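Local coordinates for protein type ii site-specific deoxyribonuclease (Klebsiella pneumoniae, PDB 6EKR) that probably cleaves DNA at a specific sequence, as a type IIP restriction endonuclease of the PD-(D/E)xK nuclease class, at residues H31-L36 / V115-C120; A40-F45 / H57-N62; W147-E152 / D292-F297; N188-I193 / G220-F225. The protein carries 2 engineered substitutions. All blocks are in the same frame, centred on the assembly; numbering follows the deposited sequence.

Contact 1: residues H31-L36 / V115-C120; sequences HAMLLL and VMSVAC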
# COMPACT_ATOMS: atom_id res chain seq x y z
N HIS A 31 23.76 -5.37 21.91
CA HIS A 31 23.21 -4.33 22.78
C HIS A 31 21.70 -4.42 22.97
O HIS A 31 21.20 -4.09 24.04
CB HIS A 31 23.59 -2.94 22.27
CG HIS A 31 23.09 -1.81 23.12
ND1 HIS A 31 23.83 -1.28 24.16
CD2 HIS A 31 21.93 -1.11 23.08
CE1 HIS A 31 23.15 -0.29 24.72
NE2 HIS A 31 21.99 -0.18 24.09
N ALA A 32 20.98 -4.83 21.93
CA ALA A 32 19.54 -4.99 22.05
C ALA A 32 19.21 -6.15 22.98
O ALA A 32 18.28 -6.05 23.80
CB ALA A 32 18.91 -5.20 20.68
N MSE A 33 19.98 -7.23 22.85
CA MSE A 33 19.85 -8.41 23.70
C MSE A 33 20.09 -8.10 25.18
O MSE A 33 19.30 -8.49 26.04
CB MSE A 33 20.79 -9.52 23.24
CG MSE A 33 20.35 -10.23 21.96
SE MSE A 33 18.68 -11.24 22.17
CE MSE A 33 19.37 -12.72 23.24
N LEU A 34 21.17 -7.39 25.48
CA LEU A 34 21.48 -7.02 26.85
C LEU A 34 20.51 -5.99 27.41
O LEU A 34 20.29 -5.92 28.62
CB LEU A 34 22.93 -6.52 26.98
CG LEU A 34 24.05 -7.51 26.65
CD1 LEU A 34 25.40 -6.85 26.78
CD2 LEU A 34 23.99 -8.76 27.50
N LEU A 35 19.91 -5.19 26.53
CA LEU A 35 18.92 -4.20 26.97
C LEU A 35 17.68 -4.88 27.52
O LEU A 35 17.25 -4.58 28.63
CB LEU A 35 18.54 -3.26 25.81
CG LEU A 35 18.97 -1.79 25.85
CD1 LEU A 35 18.61 -1.12 24.54
CD2 LEU A 35 18.30 -1.07 27.01
N LEU A 36 17.11 -5.79 26.72
CA LEU A 36 15.90 -6.54 27.08
C LEU A 36 16.18 -7.39 28.31
O LEU A 36 15.37 -7.45 29.23
CB LEU A 36 15.43 -7.43 25.92
CG LEU A 36 15.08 -6.85 24.54
CD1 LEU A 36 14.96 -7.94 23.50
CD2 LEU A 36 13.79 -6.07 24.58
N VAL A 115 16.65 -10.09 14.73
CA VAL A 115 15.72 -9.08 14.24
C VAL A 115 14.67 -8.70 15.28
O VAL A 115 14.36 -7.52 15.46
CB VAL A 115 15.03 -9.53 12.92
CG1 VAL A 115 13.81 -8.69 12.63
CG2 VAL A 115 16.00 -9.43 11.77
N MSE A 116 14.13 -9.69 15.99
CA MSE A 116 13.05 -9.44 16.94
C MSE A 116 13.55 -8.81 18.22
O MSE A 116 12.78 -8.19 18.94
CB MSE A 116 12.28 -10.71 17.25
CG MSE A 116 11.38 -11.16 16.12
SE MSE A 116 9.95 -9.88 15.77
CE MSE A 116 8.76 -10.40 17.23
N SER A 117 14.84 -8.97 18.50
CA SER A 117 15.43 -8.34 19.67
C SER A 117 15.51 -6.85 19.44
O SER A 117 15.19 -6.06 20.33
CB SER A 117 16.83 -8.88 19.94
OG SER A 117 17.71 -8.53 18.89
N VAL A 118 15.91 -6.46 18.23
CA VAL A 118 15.95 -5.05 17.90
C VAL A 118 14.54 -4.48 17.83
O VAL A 118 14.28 -3.41 18.37
CB VAL A 118 16.70 -4.78 16.60
CG1 VAL A 118 16.59 -3.32 16.22
CG2 VAL A 118 18.15 -5.16 16.76
N ALA A 119 13.63 -5.21 17.21
CA ALA A 119 12.25 -4.76 17.05
C ALA A 119 11.55 -4.49 18.38
O ALA A 119 10.98 -3.41 18.57
CB ALA A 119 11.45 -5.77 16.20
N CYS A 120 11.62 -5.44 19.31
CA CYS A 120 10.99 -5.31 20.62
C CYS A 120 11.55 -4.16 21.45
O CYS A 120 10.83 -3.54 22.23
CB CYS A 120 11.11 -6.60 21.42
SG CYS A 120 10.17 -7.94 20.75
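A32, M33 and L36 pack against S117, V118 and C120 where helices 22-39 and 101-125 cross in the helical part of the fold. The two short axes are inclined at 58° and pass 8.6 Å apart at their closest. A32, M33 and L36 all touch S117. The CB of A32 points at the other helix and lies 3.8 Å from the S117 backbone O. It also meets V118 CG2 at 4.0 Å. V118 points its CB away, yet CG2 still reaches A32 because it stands anti to the carbonyl carbon. M33, a selenomethionine, comes from the flank. Its chain is bent at chi2 and chi3, and SE lies 3.7 Å from S117 CB. L36 straddles the next turn with its two methyls: CD1 sits 3.7 Å from S117 O, and CD2 approaches the CB of C120. The contact is buried and almost wholly apolar. Helix 3-16 adds L4 against A32 and I8 against V118. The one hydroxyl in the interface is not left to the alkyl groups around it. S117 OG stands between its backbone N and carbonyl carbon (chi1 66°) and is hydrogen-bonded to the backbone O of S114, three residues earlier in its own helix.

Contact 2: residues A40-F45 / H57-N62; sequences AGYGYF and HSFTFN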
# COMPACT_ATOMS: atom_id res chain seq x y z
N ALA A 40 13.86 -5.44 30.72
CA ALA A 40 12.54 -5.88 30.31
C ALA A 40 12.02 -7.08 31.09
O ALA A 40 12.75 -8.04 31.35
CB ALA A 40 12.52 -6.18 28.83
N GLY A 41 10.74 -7.00 31.48
CA GLY A 41 10.01 -8.17 31.91
C GLY A 41 9.74 -9.05 30.70
O GLY A 41 9.77 -8.58 29.56
N TYR A 42 9.48 -10.33 30.94
CA TYR A 42 9.22 -11.27 29.86
C TYR A 42 8.23 -12.32 30.30
O TYR A 42 8.55 -13.16 31.14
CB TYR A 42 10.52 -11.93 29.39
CG TYR A 42 10.34 -12.86 28.22
CD1 TYR A 42 9.93 -12.37 26.98
CD2 TYR A 42 10.56 -14.22 28.35
CE1 TYR A 42 9.76 -13.22 25.89
CE2 TYR A 42 10.39 -15.08 27.27
CZ TYR A 42 9.99 -14.57 26.04
OH TYR A 42 9.81 -15.42 24.97
N GLY A 43 7.03 -12.29 29.72
CA GLY A 43 5.98 -13.25 30.09
C GLY A 43 5.09 -13.73 28.96
O GLY A 43 5.19 -13.25 27.83
N TYR A 44 4.21 -14.69 29.27
CA TYR A 44 3.20 -15.13 28.31
C TYR A 44 2.22 -13.98 28.08
O TYR A 44 1.78 -13.33 29.02
CB TYR A 44 2.46 -16.39 28.81
CG TYR A 44 1.21 -16.68 28.03
CD1 TYR A 44 1.24 -17.54 26.93
CD2 TYR A 44 -0.00 -16.06 28.35
CE1 TYR A 44 0.09 -17.79 26.20
CE2 TYR A 44 -1.15 -16.29 27.62
CZ TYR A 44 -1.10 -17.16 26.55
OH TYR A 44 -2.25 -17.39 25.83
N PHE A 45 1.89 -13.73 26.83
CA PHE A 45 1.04 -12.60 26.49
C PHE A 45 -0.34 -13.02 26.01
O PHE A 45 -1.35 -12.55 26.52
CB PHE A 45 1.72 -11.74 25.43
CG PHE A 45 0.80 -10.74 24.78
CD1 PHE A 45 0.46 -9.57 25.43
CD2 PHE A 45 0.29 -10.98 23.51
CE1 PHE A 45 -0.39 -8.65 24.83
CE2 PHE A 45 -0.57 -10.07 22.92
CZ PHE A 45 -0.90 -8.90 23.58
N HIS A 57 4.72 -14.88 23.54
CA HIS A 57 5.18 -14.09 24.68
C HIS A 57 5.39 -12.62 24.31
O HIS A 57 5.41 -12.26 23.14
CB HIS A 57 6.48 -14.66 25.24
CG HIS A 57 6.29 -15.84 26.14
ND1 HIS A 57 5.78 -17.04 25.70
CD2 HIS A 57 6.56 -16.00 27.46
CE1 HIS A 57 5.74 -17.89 26.71
NE2 HIS A 57 6.20 -17.29 27.79
N SER A 58 5.53 -11.78 25.32
CA SER A 58 5.85 -10.37 25.11
C SER A 58 6.87 -9.88 26.13
O SER A 58 6.93 -10.40 27.23
CB SER A 58 4.58 -9.55 25.24
OG SER A 58 4.87 -8.28 25.78
N PHE A 59 7.69 -8.91 25.74
CA PHE A 59 8.56 -8.20 26.68
C PHE A 59 7.78 -7.02 27.22
O PHE A 59 6.99 -6.41 26.50
CB PHE A 59 9.84 -7.72 26.01
CG PHE A 59 10.76 -8.82 25.55
CD1 PHE A 59 11.72 -9.35 26.40
CD2 PHE A 59 10.70 -9.30 24.25
CE1 PHE A 59 12.57 -10.36 25.97
CE2 PHE A 59 11.56 -10.32 23.82
CZ PHE A 59 12.49 -10.84 24.67
N THR A 60 8.01 -6.68 28.48
CA THR A 60 7.31 -5.57 29.12
C THR A 60 8.29 -4.57 29.73
O THR A 60 9.42 -4.92 30.08
CB THR A 60 6.37 -6.05 30.24
OG1 THR A 60 7.07 -6.99 31.07
CG2 THR A 60 5.14 -6.71 29.66
N PHE A 61 7.84 -3.32 29.83
CA PHE A 61 8.58 -2.25 30.50
C PHE A 61 7.68 -1.07 30.82
O PHE A 61 7.06 -0.49 29.92
CB PHE A 61 9.76 -1.79 29.64
CG PHE A 61 10.67 -0.82 30.34
CD1 PHE A 61 11.63 -1.28 31.24
CD2 PHE A 61 10.56 0.54 30.09
CE1 PHE A 61 12.47 -0.38 31.89
CE2 PHE A 61 11.39 1.45 30.74
CZ PHE A 61 12.35 0.99 31.64
N ASN A 62 7.61 -0.71 32.10
CA ASN A 62 6.77 0.40 32.56
C ASN A 62 5.37 0.40 31.96
O ASN A 62 4.88 1.43 31.48
CB ASN A 62 7.46 1.75 32.31
CG ASN A 62 8.56 2.06 33.32
OD1 ASN A 62 8.53 1.57 34.46
ND2 ASN A 62 9.52 2.87 32.92
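The carbonyl O of G41 is gripped by two groups of strand 57-61. T60 N donates to G41 O at 2.8 Å, from above the carbonyl plane, and F59 CA lies 3.1 Å from the same G41 O. G41 N in turn bonds T60 O. G43 and S58 repeat this two-way exchange, with S58 N to G43 O at 2.9 Å. These are the hydrogen-bonded pairs of an antiparallel beta hairpin. The non-hydrogen-bonded pairs, Y42 with F59 and Y44 with H57, carry the aromatic side chains. Y42, H57 and F59 form a cluster. The Y42 ring sets CD1 over one face of F59, toward its rim, 3.5 Å from CE1; the planes are 37° apart. CG of Y42 stands anti to the backbone N (chi1 -177°), and the ring end lies across H57, where OH is 3.4 Å from H57 CB. The Y42 and H57 planes are 26° apart, but the rings are offset so far that they hardly overlap. H57 has the CA of Y44 over its face, 3.7 Å from the centroid, a CH-pi contact. S58 points to the sheet face opposite Y42 and F59, and its CB meets F45 CB there. The hydroxyl of Y42 bonds D71. F59 faces helices 22-39 and 101-125, meeting L36, C120 and L124, while strand 64-65 flanks S58 and T60 through Y65.

Contact 3: residues W147-E152 / D292-F297; sequences WMIPDE and DIYSFF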
# COMPACT_ATOMS: atom_id res chain seq x y z
N TRP A 147 28.27 -13.54 4.36
CA TRP A 147 29.10 -14.57 4.94
C TRP A 147 28.99 -15.83 4.11
O TRP A 147 29.97 -16.56 3.93
CB TRP A 147 28.64 -14.90 6.36
CG TRP A 147 29.05 -13.91 7.39
CD1 TRP A 147 30.13 -13.08 7.35
CD2 TRP A 147 28.40 -13.66 8.64
NE1 TRP A 147 30.19 -12.32 8.49
CE2 TRP A 147 29.14 -12.66 9.30
CE3 TRP A 147 27.27 -14.19 9.26
CZ2 TRP A 147 28.77 -12.18 10.55
CZ3 TRP A 147 26.91 -13.70 10.50
CH2 TRP A 147 27.66 -12.71 11.13
N MSE A 148 27.79 -16.08 3.62
CA MSE A 148 27.45 -17.33 2.97
C MSE A 148 27.97 -17.45 1.55
O MSE A 148 28.77 -18.33 1.24
CB MSE A 148 25.94 -17.52 2.98
CG MSE A 148 25.50 -18.89 2.57
SE MSE A 148 23.60 -19.02 2.75
CE MSE A 148 23.09 -17.73 1.41
N ILE A 149 27.49 -16.58 0.67
CA ILE A 149 27.92 -16.60 -0.72
C ILE A 149 28.76 -15.38 -0.98
O ILE A 149 28.32 -14.46 -1.66
CB ILE A 149 26.71 -16.57 -1.66
CG1 ILE A 149 25.84 -15.35 -1.35
CG2 ILE A 149 25.90 -17.84 -1.53
CD1 ILE A 149 24.54 -15.31 -2.10
N PRO A 150 29.98 -15.34 -0.45
CA PRO A 150 30.74 -14.09 -0.53
C PRO A 150 31.35 -13.80 -1.90
O PRO A 150 32.09 -12.83 -2.04
CB PRO A 150 31.88 -14.31 0.47
CG PRO A 150 31.59 -15.59 1.17
CD PRO A 150 30.73 -16.38 0.28
N ASP A 151 31.06 -14.63 -2.90
CA ASP A 151 31.64 -14.47 -4.24
C ASP A 151 30.68 -13.87 -5.28
O ASP A 151 31.07 -13.63 -6.42
CB ASP A 151 32.17 -15.82 -4.74
CG ASP A 151 33.41 -16.28 -4.00
OD1 ASP A 151 34.19 -15.42 -3.52
OD2 ASP A 151 33.60 -17.51 -3.90
N GLU A 152 29.44 -13.64 -4.87
CA GLU A 152 28.43 -13.08 -5.77
C GLU A 152 28.39 -11.55 -5.65
O GLU A 152 28.90 -11.00 -4.68
CB GLU A 152 27.06 -13.71 -5.50
CG GLU A 152 27.09 -15.25 -5.40
CD GLU A 152 27.53 -15.93 -6.70
OE1 GLU A 152 27.65 -15.25 -7.74
OE2 GLU A 152 27.75 -17.16 -6.69
N ASP A 292 17.96 -22.26 0.11
CA ASP A 292 17.36 -22.00 -1.19
C ASP A 292 18.12 -20.95 -1.99
O ASP A 292 18.36 -21.12 -3.19
CB ASP A 292 15.89 -21.62 -1.04
CG ASP A 292 15.03 -22.78 -0.61
OD1 ASP A 292 15.25 -23.91 -1.10
OD2 ASP A 292 14.12 -22.58 0.22
N ILE A 293 18.51 -19.87 -1.32
CA ILE A 293 19.26 -18.80 -1.97
C ILE A 293 20.63 -19.32 -2.41
O ILE A 293 21.04 -19.08 -3.53
CB ILE A 293 19.37 -17.53 -1.07
CG1 ILE A 293 18.03 -16.78 -1.03
CG2 ILE A 293 20.51 -16.60 -1.51
CD1 ILE A 293 17.61 -16.10 -2.33
N TYR A 294 21.30 -20.05 -1.53
CA TYR A 294 22.60 -20.63 -1.85
C TYR A 294 22.46 -21.57 -3.01
O TYR A 294 23.21 -21.49 -3.99
CB TYR A 294 23.15 -21.39 -0.66
CG TYR A 294 24.44 -22.14 -0.94
CD1 TYR A 294 25.67 -21.55 -0.69
CD2 TYR A 294 24.42 -23.44 -1.43
CE1 TYR A 294 26.85 -22.22 -0.93
CE2 TYR A 294 25.59 -24.13 -1.68
CZ TYR A 294 26.80 -23.51 -1.42
OH TYR A 294 27.99 -24.18 -1.65
N SER A 295 21.50 -22.48 -2.89
CA SER A 295 21.19 -23.44 -3.93
C SER A 295 21.05 -22.76 -5.29
O SER A 295 21.59 -23.25 -6.28
CB SER A 295 19.93 -24.22 -3.56
OG SER A 295 19.33 -24.84 -4.69
N PHE A 296 20.35 -21.62 -5.32
CA PHE A 296 20.13 -20.83 -6.54
C PHE A 296 21.43 -20.44 -7.20
O PHE A 296 21.57 -20.54 -8.42
CB PHE A 296 19.32 -19.55 -6.24
CG PHE A 296 19.15 -18.63 -7.42
CD1 PHE A 296 18.07 -18.77 -8.28
CD2 PHE A 296 20.07 -17.61 -7.67
CE1 PHE A 296 17.91 -17.92 -9.38
CE2 PHE A 296 19.92 -16.76 -8.76
CZ PHE A 296 18.84 -16.91 -9.62
N PHE A 297 22.37 -19.99 -6.38
CA PHE A 297 23.64 -19.51 -6.89
C PHE A 297 24.62 -20.63 -7.21
O PHE A 297 25.45 -20.49 -8.12
CB PHE A 297 24.24 -18.46 -5.96
CG PHE A 297 23.59 -17.11 -6.09
CD1 PHE A 297 23.97 -16.24 -7.10
CD2 PHE A 297 22.59 -16.73 -5.21
CE1 PHE A 297 23.38 -15.00 -7.23
CE2 PHE A 297 21.99 -15.49 -5.33
CZ PHE A 297 22.39 -14.62 -6.34
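I149 is the bump that packs against I293, Y294 and F297 of helix 286-298. It stands just where helix 132-148 ends, and a type I beta turn from I149 to E152 carries the chain round. Its two branches go to different places. CG2 lies 3.8 Å from CD1 of Y294, the two side chains sliding past each other in opposite directions. CD1 extends further and lies 3.9 Å from CD2 of F297, crossing that side chain at about a right angle. CG1 lies between the backbone N and the carbonyl carbon (chi1 56°), and the chain then runs on extended.

M148, a selenomethionine, packs next to it against I293 and Y294. Its CG is anti to the backbone N (chi1 -169°), and the chain stays extended until it bends at chi3. That bend puts the methyl CE 4.1 Å from I293 CG2, while SE rests 4.2 Å from Y294 CB.

E152, at the far end of the turn, lays its chain alongside F297. CD is 3.6 Å from CD1 of the ring, and the carboxylate plane is turned 30° from the ring plane. Strand 179-183 closes this corner with I182, which touches I149, E152 and F297.

The contact is mostly apolar, with one acid at its border. E152 turns CG and CD to the ring, and OE1 takes a hydrogen bond from the backbone N of A185. That bond probably steadies the carboxylate beside the ring and gives OE1 a polar partner.

Contact 4: residues N188-I193 / G220-F225; sequences NASVVI and GVYFSF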
# COMPACT_ATOMS: atom_id res chain seq x y z
N ASN A 188 24.11 -14.14 -16.30
CA ASN A 188 23.18 -13.01 -16.22
C ASN A 188 21.85 -13.38 -15.55
O ASN A 188 20.80 -13.49 -16.21
CB ASN A 188 22.95 -12.37 -17.59
CG ASN A 188 22.05 -11.16 -17.51
OD1 ASN A 188 22.33 -10.20 -16.78
ND2 ASN A 188 20.94 -11.19 -18.25
N ALA A 189 21.91 -13.58 -14.24
CA ALA A 189 20.74 -13.80 -13.41
C ALA A 189 21.04 -13.32 -11.99
O ALA A 189 22.19 -13.36 -11.53
CB ALA A 189 20.36 -15.26 -13.39
N SER A 190 20.00 -12.85 -11.32
CA SER A 190 20.12 -12.31 -9.97
C SER A 190 18.84 -12.49 -9.20
O SER A 190 17.76 -12.62 -9.79
CB SER A 190 20.46 -10.83 -10.04
OG SER A 190 19.69 -10.19 -11.03
N VAL A 191 18.96 -12.50 -7.88
CA VAL A 191 17.81 -12.52 -6.99
C VAL A 191 17.47 -11.12 -6.49
O VAL A 191 18.31 -10.22 -6.51
CB VAL A 191 18.02 -13.44 -5.79
CG1 VAL A 191 18.37 -14.83 -6.25
CG2 VAL A 191 19.10 -12.90 -4.86
N VAL A 192 16.23 -10.96 -6.08
CA VAL A 192 15.74 -9.73 -5.48
C VAL A 192 15.02 -10.13 -4.22
O VAL A 192 14.01 -10.84 -4.27
CB VAL A 192 14.78 -9.00 -6.41
CG1 VAL A 192 14.24 -7.76 -5.74
CG2 VAL A 192 15.47 -8.63 -7.71
N ILE A 193 15.54 -9.69 -3.08
CA ILE A 193 14.99 -10.08 -1.78
C ILE A 193 14.25 -8.93 -1.08
O ILE A 193 14.87 -8.11 -0.40
CB ILE A 193 16.06 -10.72 -0.88
CG1 ILE A 193 16.73 -11.88 -1.63
CG2 ILE A 193 15.43 -11.18 0.43
CD1 ILE A 193 18.16 -12.16 -1.21
N GLY A 220 13.89 -14.53 -17.62
CA GLY A 220 14.71 -15.42 -16.80
C GLY A 220 15.90 -14.75 -16.15
O GLY A 220 16.91 -15.41 -15.85
N VAL A 221 15.78 -13.44 -15.93
CA VAL A 221 16.88 -12.64 -15.41
C VAL A 221 16.73 -12.34 -13.91
O VAL A 221 17.73 -12.35 -13.17
CB VAL A 221 17.04 -11.33 -16.22
CG1 VAL A 221 18.32 -10.60 -15.84
CG2 VAL A 221 17.02 -11.63 -17.73
N TYR A 222 15.50 -12.10 -13.47
CA TYR A 222 15.22 -11.77 -12.07
C TYR A 222 14.26 -12.71 -11.38
O TYR A 222 13.22 -13.05 -11.91
CB TYR A 222 14.73 -10.33 -11.95
CG TYR A 222 15.85 -9.34 -12.14
CD1 TYR A 222 16.63 -8.92 -11.06
CD2 TYR A 222 16.17 -8.85 -13.40
CE1 TYR A 222 17.67 -8.01 -11.23
CE2 TYR A 222 17.22 -7.95 -13.58
CZ TYR A 222 17.96 -7.54 -12.49
OH TYR A 222 19.00 -6.67 -12.67
N PHE A 223 14.64 -13.14 -10.18
CA PHE A 223 13.84 -14.08 -9.42
C PHE A 223 13.68 -13.54 -8.01
O PHE A 223 14.66 -13.16 -7.36
CB PHE A 223 14.52 -15.47 -9.40
CG PHE A 223 14.70 -16.08 -10.76
CD1 PHE A 223 13.74 -16.95 -11.28
CD2 PHE A 223 15.83 -15.80 -11.53
CE1 PHE A 223 13.90 -17.52 -12.54
CE2 PHE A 223 16.00 -16.36 -12.79
CZ PHE A 223 15.03 -17.23 -13.30
N SER A 224 12.44 -13.48 -7.55
CA SER A 224 12.12 -12.83 -6.29
C SER A 224 11.88 -13.85 -5.21
O SER A 224 11.11 -14.79 -5.40
CB SER A 224 10.90 -11.94 -6.43
OG SER A 224 11.16 -10.82 -7.26
N PHE A 225 12.55 -13.67 -4.07
CA PHE A 225 12.31 -14.48 -2.90
C PHE A 225 11.94 -13.53 -1.79
O PHE A 225 12.69 -12.60 -1.50
CB PHE A 225 13.57 -15.23 -2.49
CG PHE A 225 14.13 -16.13 -3.53
CD1 PHE A 225 14.10 -17.51 -3.36
CD2 PHE A 225 14.74 -15.62 -4.68
CE1 PHE A 225 14.65 -18.37 -4.31
CE2 PHE A 225 15.28 -16.46 -5.63
CZ PHE A 225 15.24 -17.84 -5.45
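S190 and V192 exchange backbone hydrogen bonds with V221, F223 and F225, the ladder of two parallel strands. S190 N binds V221 O at 3.0 Å, and S190 O receives F223 N. V192 does the same two residues on: its N binds F223 O at 3.0 Å, and its O receives F225 N. The strands are twisted against each other by 33°. CA-H groups fill in between the N-H donors. V191 CA lies 3.2 Å from F223 O, which V192 N also grips.

Apolar contacts occur on both faces of the sheet. On one, V192 CG2 packs 3.6 Å from CD1 of Y222, the two side chains crossing obliquely. On the other, V191 CG1, anti to the carbonyl carbon (chi1 -56°), is the branch that meets CE2 of F225, at 3.5 Å.

The polar side chains find their partners mainly outside the pair: N188 OD1 bonds K183 and S224 OG bonds Q210. Before the first bridge, N188 ND2 lies 3.6 Å from V221 CG1. S190 OG sits close to the Y222 ring, nearest CE1, at an oblique approach.

The pair belongs to a beta-alpha-beta crossover, in which helix 204-217 links the strands and lies on the Y222 and V192 face, touching through L213 and Q209. Helix 286-298 lies against the V191 and F223 face through F296. In the mixed sheet, consistent with a PD-(D/E)xK core, strand 179-183 runs antiparallel beside 190-194, and strand 262-265 continues beyond 222-227.

In the fold
From the N terminus, helix 22-39 opens contact 1 and runs on into strand 41-49. Contact 2, the hairpin, closes first and is nested within the loop that contact 1 closes at helix 101-125. The two contacts touch, so the hairpin is fastened to the helix pair. Helix 132-148 follows and opens contact 3. Its loop, closed only at the last helix, 286-298, encloses contact 4. Contacts 3 and 4 touch through that helix. Contacts 1 and 4 lie about 32 Å apart, centre to centre, on opposite sides of the chain's centre. One pair ties helices to the hairpin; the other ties helices to the mixed sheet.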